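Local coordinates for leucine-rich repeat protein (Bacteroides thetaiotaomicron, PDB 4ECN) that is of unknown function but, as an extracellular leucine-rich repeat protein with two DUF4458 domains, probably serves in protein binding, at residues A[380-383]-A[388-391]; A[324-329]-A[371-376]; A[354-359]-A[364-369]. All coordinates share one frame; numbering follows the deposited sequence.

Interaction 1: residues A[380-383]-A[388-391]; sequences KHRI and KKMF
Arg382 and Lys389 make the closest backbone approach, their CA atoms 9.6 Å apart, between two short helices, 377-384 and 386-391, that follow one another almost without a break. This leaves the helices too far apart for backbone contact, and a long side chain has to span the gap. Lys389 does so. Its CB points toward the other helix, with CG beside the backbone N (chi1 -61°), and the chain runs out extended before bending at its last two torsions. The ammonium NZ ends 3.1 Å from Arg382 O, but the angle is too poor for a hydrogen bond. Because that carbonyl belongs to the last turn of helix 377-384, the approach is probably a mild electrostatic attraction between the ammonium group and the C-terminal end of the helix. The CB of Arg382 points away from helix 386-391, and of its side chain CG comes nearest, 4.2 Å from Lys389 NZ. Arg382 NE forms a salt bridge with Glu369 and lies 6.5 Å from Lys389 NZ; the carboxylate probably offsets part of the like charge. The contact is a small one at the protein surface. On the buried side of the helices, Ile383 packs on Phe366 and Leu371, Met390 (selenomethionine) on Ile423, and Phe391 on Tyr499 of strand 495-499. Lys380 touches Asp495 of that same strand, and its NZ is hydrogen-bonded to Thr494 OG1.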
# COMPACT_ATOMS: atom_id res chain seq x y z
N LYS A 380 -6.44 6.94 12.92
CA LYS A 380 -5.04 6.53 13.11
C LYS A 380 -4.95 5.02 13.40
O LYS A 380 -4.08 4.33 12.87
CB LYS A 380 -4.41 7.34 14.26
CG LYS A 380 -2.88 7.25 14.37
CD LYS A 380 -2.36 8.20 15.44
CE LYS A 380 -0.86 8.17 15.53
NZ LYS A 380 -0.32 9.22 16.44
N HIS A 381 -5.87 4.52 14.23
CA HIS A 381 -5.93 3.12 14.60
C HIS A 381 -6.36 2.26 13.41
O HIS A 381 -5.77 1.20 13.19
CB HIS A 381 -6.87 2.93 15.78
CG HIS A 381 -6.89 1.53 16.28
ND1 HIS A 381 -5.80 0.99 16.95
CD2 HIS A 381 -7.86 0.59 16.17
CE1 HIS A 381 -6.15 -0.26 17.23
NE2 HIS A 381 -7.38 -0.54 16.78
N ARG A 382 -7.34 2.74 12.60
CA ARG A 382 -7.79 2.05 11.39
C ARG A 382 -6.63 1.82 10.42
O ARG A 382 -6.53 0.74 9.81
CB ARG A 382 -8.89 2.85 10.69
CG ARG A 382 -10.13 2.03 10.37
CD ARG A 382 -11.06 2.63 9.32
NE ARG A 382 -11.21 4.09 9.41
CZ ARG A 382 -12.03 4.73 10.24
NH1 ARG A 382 -12.79 4.05 11.09
NH2 ARG A 382 -12.07 6.06 10.24
N ILE A 383 -5.76 2.84 10.27
CA ILE A 383 -4.57 2.84 9.41
C ILE A 383 -3.51 1.90 10.01
O ILE A 383 -2.89 1.15 9.25
CB ILE A 383 -4.01 4.28 9.20
CG1 ILE A 383 -4.96 5.18 8.35
CG2 ILE A 383 -2.61 4.26 8.59
CD1 ILE A 383 -5.34 4.67 6.86
N LYS A 388 -2.65 -5.72 9.54
CA LYS A 388 -3.32 -6.85 10.17
C LYS A 388 -4.46 -7.38 9.30
O LYS A 388 -4.53 -8.58 9.07
CB LYS A 388 -3.83 -6.45 11.56
CG LYS A 388 -4.15 -7.64 12.45
CD LYS A 388 -4.42 -7.22 13.89
CE LYS A 388 -5.79 -6.62 14.18
NZ LYS A 388 -6.82 -7.65 14.46
N LYS A 389 -5.33 -6.48 8.78
CA LYS A 389 -6.50 -6.83 7.98
C LYS A 389 -6.10 -7.34 6.60
O LYS A 389 -6.73 -8.27 6.07
CB LYS A 389 -7.49 -5.63 7.83
CG LYS A 389 -8.05 -5.14 9.19
CD LYS A 389 -9.14 -4.05 9.07
CE LYS A 389 -9.14 -3.00 10.19
NZ LYS A 389 -8.35 -1.77 9.84
N MSE A 390 -5.04 -6.75 6.03
CA MSE A 390 -4.55 -7.12 4.70
C MSE A 390 -3.85 -8.45 4.67
O MSE A 390 -3.93 -9.10 3.64
CB MSE A 390 -3.58 -6.05 4.16
CG MSE A 390 -2.98 -6.40 2.79
SE MSE A 390 -2.68 -4.86 1.70
CE MSE A 390 -1.20 -5.39 0.87
N PHE A 391 -3.13 -8.86 5.75
CA PHE A 391 -2.38 -10.11 5.67
C PHE A 391 -2.57 -11.10 6.80
O PHE A 391 -2.04 -12.21 6.67
CB PHE A 391 -0.87 -9.80 5.68
CG PHE A 391 -0.37 -8.87 4.60
CD1 PHE A 391 -0.18 -9.32 3.30
CD2 PHE A 391 -0.02 -7.56 4.90
CE1 PHE A 391 0.28 -8.46 2.31
CE2 PHE A 391 0.47 -6.71 3.91
CZ PHE A 391 0.65 -7.17 2.64

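Interaction 2: residues A[324-329]-A[371-376]; sequences RVTGLS and LTPDMS
Pro373 sets the CG corner of its ring against Thr326, where an irregular loop meets one of the first strands of the leucine-rich repeat sheet. Strand 325-329 runs antiparallel to strand 317-319 and parallel to strand 351-353. Thr326 and Gly327 both face Asp318 across the sheet, forming a classic beta bulge, and the proline packs beside this irregularity. The tight part of the contact is small and mostly nonpolar on the loop side. Pro373 CG lies 3.6 Å from Thr326 OG1 and 3.8 Å from Thr326 CB, the two side chains crossing at about a right angle. The same ring carbon also approaches the backbone, 3.6 Å from Thr326 O, and Gly327 N lies 4.3 Å from this CG. Thr326 OG1 sits between its backbone N and carbonyl carbon (chi1 55°), a rotation that turns it to the proline and still allows a weak hydrogen bond to Asp318 O. Val351 of the adjacent strand supports the ring, whereas Leu328 turns into the repeat interior against Leu352 and Val317.

Away from the proline the two segments separate. Ser329 and Leu371 both set CB toward the opposite segment, yet neither side chain comes within 6 Å of it; Leu371 packs instead on Val351. Beyond Pro373 the loop turns toward solvent at Asp374, which is exposed and accepts a hydrogen bond from Gln451 NE2. The loop then leads into helix 377-384, where Ser376 is the N-cap: its OG bonds to the backbone N of Arg379.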
# COMPACT_ATOMS: atom_id res chain seq x y z
N ARG A 324 1.06 25.91 2.91
CA ARG A 324 2.25 25.14 3.26
C ARG A 324 1.99 23.63 3.19
O ARG A 324 0.88 23.17 3.42
CB ARG A 324 2.77 25.56 4.63
CG ARG A 324 3.36 26.96 4.50
CD ARG A 324 4.50 27.25 5.45
NE ARG A 324 5.67 26.43 5.16
CZ ARG A 324 6.70 26.31 5.99
NH1 ARG A 324 6.70 26.94 7.16
NH2 ARG A 324 7.73 25.54 5.67
N VAL A 325 3.02 22.86 2.81
CA VAL A 325 2.95 21.40 2.64
C VAL A 325 2.82 20.71 4.02
O VAL A 325 3.68 20.90 4.88
CB VAL A 325 4.19 20.90 1.85
CG1 VAL A 325 4.28 19.38 1.87
CG2 VAL A 325 4.17 21.43 0.42
N THR A 326 1.75 19.93 4.22
CA THR A 326 1.49 19.24 5.49
C THR A 326 1.57 17.72 5.33
O THR A 326 1.71 16.99 6.32
CB THR A 326 0.14 19.65 6.05
OG1 THR A 326 -0.88 19.41 5.07
CG2 THR A 326 0.13 21.09 6.50
N GLY A 327 1.47 17.28 4.08
CA GLY A 327 1.52 15.88 3.71
C GLY A 327 2.21 15.69 2.38
O GLY A 327 2.01 16.47 1.45
N LEU A 328 3.02 14.66 2.29
CA LEU A 328 3.69 14.30 1.06
C LEU A 328 3.73 12.76 0.94
O LEU A 328 4.28 12.10 1.83
CB LEU A 328 5.10 14.93 1.01
CG LEU A 328 6.04 14.48 -0.11
CD1 LEU A 328 5.50 14.83 -1.46
CD2 LEU A 328 7.37 15.13 0.05
N SER A 329 3.15 12.20 -0.17
CA SER A 329 3.19 10.76 -0.44
C SER A 329 3.73 10.50 -1.83
O SER A 329 3.13 10.91 -2.83
CB SER A 329 1.82 10.10 -0.26
OG SER A 329 1.91 8.71 -0.51
N LEU A 371 -3.71 8.53 4.09
CA LEU A 371 -2.94 8.95 5.23
C LEU A 371 -2.96 10.47 5.23
O LEU A 371 -2.57 11.09 4.23
CB LEU A 371 -1.53 8.37 5.09
CG LEU A 371 -0.75 8.21 6.35
CD1 LEU A 371 -0.93 6.83 6.90
CD2 LEU A 371 0.70 8.39 6.07
N THR A 372 -3.56 11.08 6.26
CA THR A 372 -3.71 12.54 6.26
C THR A 372 -3.19 13.18 7.54
O THR A 372 -3.14 12.53 8.59
CB THR A 372 -5.19 12.95 6.09
OG1 THR A 372 -5.99 12.35 7.11
CG2 THR A 372 -5.74 12.65 4.70
N PRO A 373 -2.84 14.49 7.50
CA PRO A 373 -2.37 15.14 8.72
C PRO A 373 -3.49 15.27 9.75
O PRO A 373 -4.66 15.46 9.40
CB PRO A 373 -1.90 16.51 8.22
CG PRO A 373 -1.78 16.39 6.73
CD PRO A 373 -2.83 15.43 6.36
N ASP A 374 -3.08 15.17 11.04
CA ASP A 374 -3.90 15.31 12.25
C ASP A 374 -5.15 14.45 12.16
O ASP A 374 -6.26 14.95 11.95
CB ASP A 374 -4.26 16.79 12.48
CG ASP A 374 -3.07 17.70 12.63
OD1 ASP A 374 -2.35 17.58 13.66
OD2 ASP A 374 -2.87 18.57 11.75
N MSE A 375 -4.95 13.13 12.26
CA MSE A 375 -6.04 12.16 12.25
C MSE A 375 -6.57 11.94 13.66
O MSE A 375 -5.82 12.14 14.62
CB MSE A 375 -5.58 10.82 11.65
CG MSE A 375 -5.28 10.86 10.16
SE MSE A 375 -4.77 9.12 9.40
CE MSE A 375 -3.39 8.65 10.54
N SER A 376 -7.83 11.49 13.79
CA SER A 376 -8.37 11.15 15.10
C SER A 376 -7.78 9.83 15.58
O SER A 376 -7.25 9.07 14.76
CB SER A 376 -9.89 11.05 15.04
OG SER A 376 -10.31 10.11 14.07

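Interaction 3: residues A[354-359]-A[364-369]; sequences FGTHSE and RLFGDE
Phe366 packs its ring against the turn formed by Thr356, His357 and Ser358. From CB, which packs on Ile383 of helix 377-384, the side chain continues with CG beside the backbone N (chi1 -63°), which directs the ring toward that turn. CD2 comes first, 3.9 Å from His357 CE1 and 4.3 Å from Ser358 CB. CE2 goes deeper, lying 3.4 Å from Thr356 CG2 and 3.6 Å from His357 CE1, the latter at the edge of the phenyl ring and in its plane. The two rings are oblique, with planes at 50°.

The segments lie in the loops on either side of the short helix 359-362, after strand 351-353 of the leucine-rich repeat sheet: a type I turn from Thr356 to Glu359, and a type II' turn from Phe366 to Glu369 with Gly367 at positive phi. Glu359 OE1 braces the first, accepting the N-H of Thr356 from above the carboxylate plane. Glu497 and His386 hold the imidazole through ND1 and NE2. Ser358 OG and Leu365 O are joined through Ser362 OG, which hydrogen-bonds to both. At the tip of Phe366, CZ meets Thr356 OG1 at 3.5 Å.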
# COMPACT_ATOMS: atom_id res chain seq x y z
N PHE A 354 7.20 7.34 1.41
CA PHE A 354 8.04 7.00 0.25
C PHE A 354 7.68 5.62 -0.33
O PHE A 354 8.16 5.23 -1.40
CB PHE A 354 9.51 7.00 0.67
CG PHE A 354 9.98 8.33 1.20
CD1 PHE A 354 10.27 9.39 0.34
CD2 PHE A 354 10.15 8.53 2.56
CE1 PHE A 354 10.70 10.62 0.83
CE2 PHE A 354 10.62 9.76 3.06
CZ PHE A 354 10.89 10.79 2.18
N GLY A 355 6.84 4.90 0.40
CA GLY A 355 6.37 3.57 0.04
C GLY A 355 5.36 3.09 1.04
O GLY A 355 5.21 3.71 2.10
N THR A 356 4.68 1.96 0.75
CA THR A 356 3.60 1.39 1.58
C THR A 356 3.48 -0.10 1.32
O THR A 356 3.76 -0.57 0.22
CB THR A 356 2.31 2.14 1.24
OG1 THR A 356 2.33 3.37 1.94
CG2 THR A 356 1.09 1.43 1.62
N HIS A 357 3.05 -0.85 2.33
CA HIS A 357 2.82 -2.28 2.21
C HIS A 357 1.65 -2.57 1.24
O HIS A 357 1.57 -3.66 0.68
CB HIS A 357 2.54 -2.90 3.59
CG HIS A 357 1.40 -2.27 4.32
ND1 HIS A 357 1.59 -1.17 5.12
CD2 HIS A 357 0.09 -2.60 4.32
CE1 HIS A 357 0.38 -0.85 5.57
NE2 HIS A 357 -0.54 -1.70 5.13
N SER A 358 0.79 -1.57 1.02
CA SER A 358 -0.44 -1.58 0.22
C SER A 358 -0.23 -0.94 -1.20
O SER A 358 -1.16 -0.98 -2.01
CB SER A 358 -1.52 -0.80 0.97
OG SER A 358 -2.83 -1.10 0.53
N GLU A 359 0.96 -0.39 -1.49
CA GLU A 359 1.30 0.32 -2.73
C GLU A 359 0.90 -0.50 -4.00
O GLU A 359 0.21 0.04 -4.88
CB GLU A 359 2.80 0.63 -2.74
CG GLU A 359 3.24 1.94 -3.38
CD GLU A 359 4.71 2.25 -3.18
OE1 GLU A 359 5.35 1.56 -2.34
OE2 GLU A 359 5.25 3.13 -3.89
N ARG A 364 -1.53 4.94 -3.33
CA ARG A 364 -1.50 5.99 -2.29
C ARG A 364 -2.43 5.68 -1.11
O ARG A 364 -2.22 6.21 -0.02
CB ARG A 364 -1.97 7.27 -2.98
CG ARG A 364 -1.95 8.56 -2.23
CD ARG A 364 -2.40 9.68 -3.15
NE ARG A 364 -1.54 9.83 -4.33
CZ ARG A 364 -1.98 9.92 -5.57
NH1 ARG A 364 -3.28 9.88 -5.82
NH2 ARG A 364 -1.14 10.05 -6.58
N LEU A 365 -3.49 4.88 -1.35
CA LEU A 365 -4.50 4.55 -0.34
C LEU A 365 -4.20 3.28 0.45
O LEU A 365 -3.37 2.44 0.06
CB LEU A 365 -5.85 4.34 -1.01
CG LEU A 365 -6.43 5.49 -1.79
CD1 LEU A 365 -7.67 5.04 -2.56
CD2 LEU A 365 -6.71 6.68 -0.88
N PHE A 366 -4.91 3.16 1.58
CA PHE A 366 -4.99 2.05 2.52
C PHE A 366 -6.42 1.61 2.49
O PHE A 366 -7.26 2.16 3.23
CB PHE A 366 -4.51 2.45 3.91
CG PHE A 366 -3.07 2.87 3.99
CD1 PHE A 366 -2.70 4.19 3.78
CD2 PHE A 366 -2.08 1.94 4.29
CE1 PHE A 366 -1.36 4.57 3.86
CE2 PHE A 366 -0.74 2.33 4.38
CZ PHE A 366 -0.39 3.64 4.15
N GLY A 367 -6.72 0.76 1.52
CA GLY A 367 -8.09 0.35 1.25
C GLY A 367 -8.77 1.49 0.52
O GLY A 367 -8.45 1.75 -0.65
N ASP A 368 -9.61 2.23 1.23
CA ASP A 368 -10.32 3.37 0.66
C ASP A 368 -9.87 4.68 1.24
O ASP A 368 -10.11 5.71 0.61
CB ASP A 368 -11.84 3.24 0.85
CG ASP A 368 -12.54 2.33 -0.15
OD1 ASP A 368 -11.90 1.96 -1.17
OD2 ASP A 368 -13.75 2.04 0.06
N GLU A 369 -9.25 4.68 2.45
CA GLU A 369 -8.86 5.98 3.00
C GLU A 369 -7.36 6.20 2.84
O GLU A 369 -6.60 5.30 2.50
CB GLU A 369 -9.29 6.23 4.45
CG GLU A 369 -9.17 5.07 5.43
CD GLU A 369 -9.75 5.45 6.78
OE1 GLU A 369 -10.76 6.19 6.82
OE2 GLU A 369 -9.15 5.05 7.81

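In the fold
All three contacts belong to the long excursion of the chain between strands 351-353 and 452-456, together with strand 325-329 on which it rests. Interaction 3 comes first within that excursion, and the loop of interaction 2 then leads straight into the helices of interaction 1. Leu371 joins them all, its CD1 lying 3.8 Å from Phe366 CE1 and 3.5 Å from Ile383 CG2. Interactions 1 and 3, with centres 11 Å apart, are linked by Arg382 NE–Glu369 OE2 (2.8 Å) and by Met390, its CE 3.3 Å from His357 O and its SE 3.9 Å from Ser358 OG. The sodium ion, at Gln314 and Val317, lies about 9 Å from Gly327 in interaction 2 and about 11 Å from the Leu365 side chain in interaction 3.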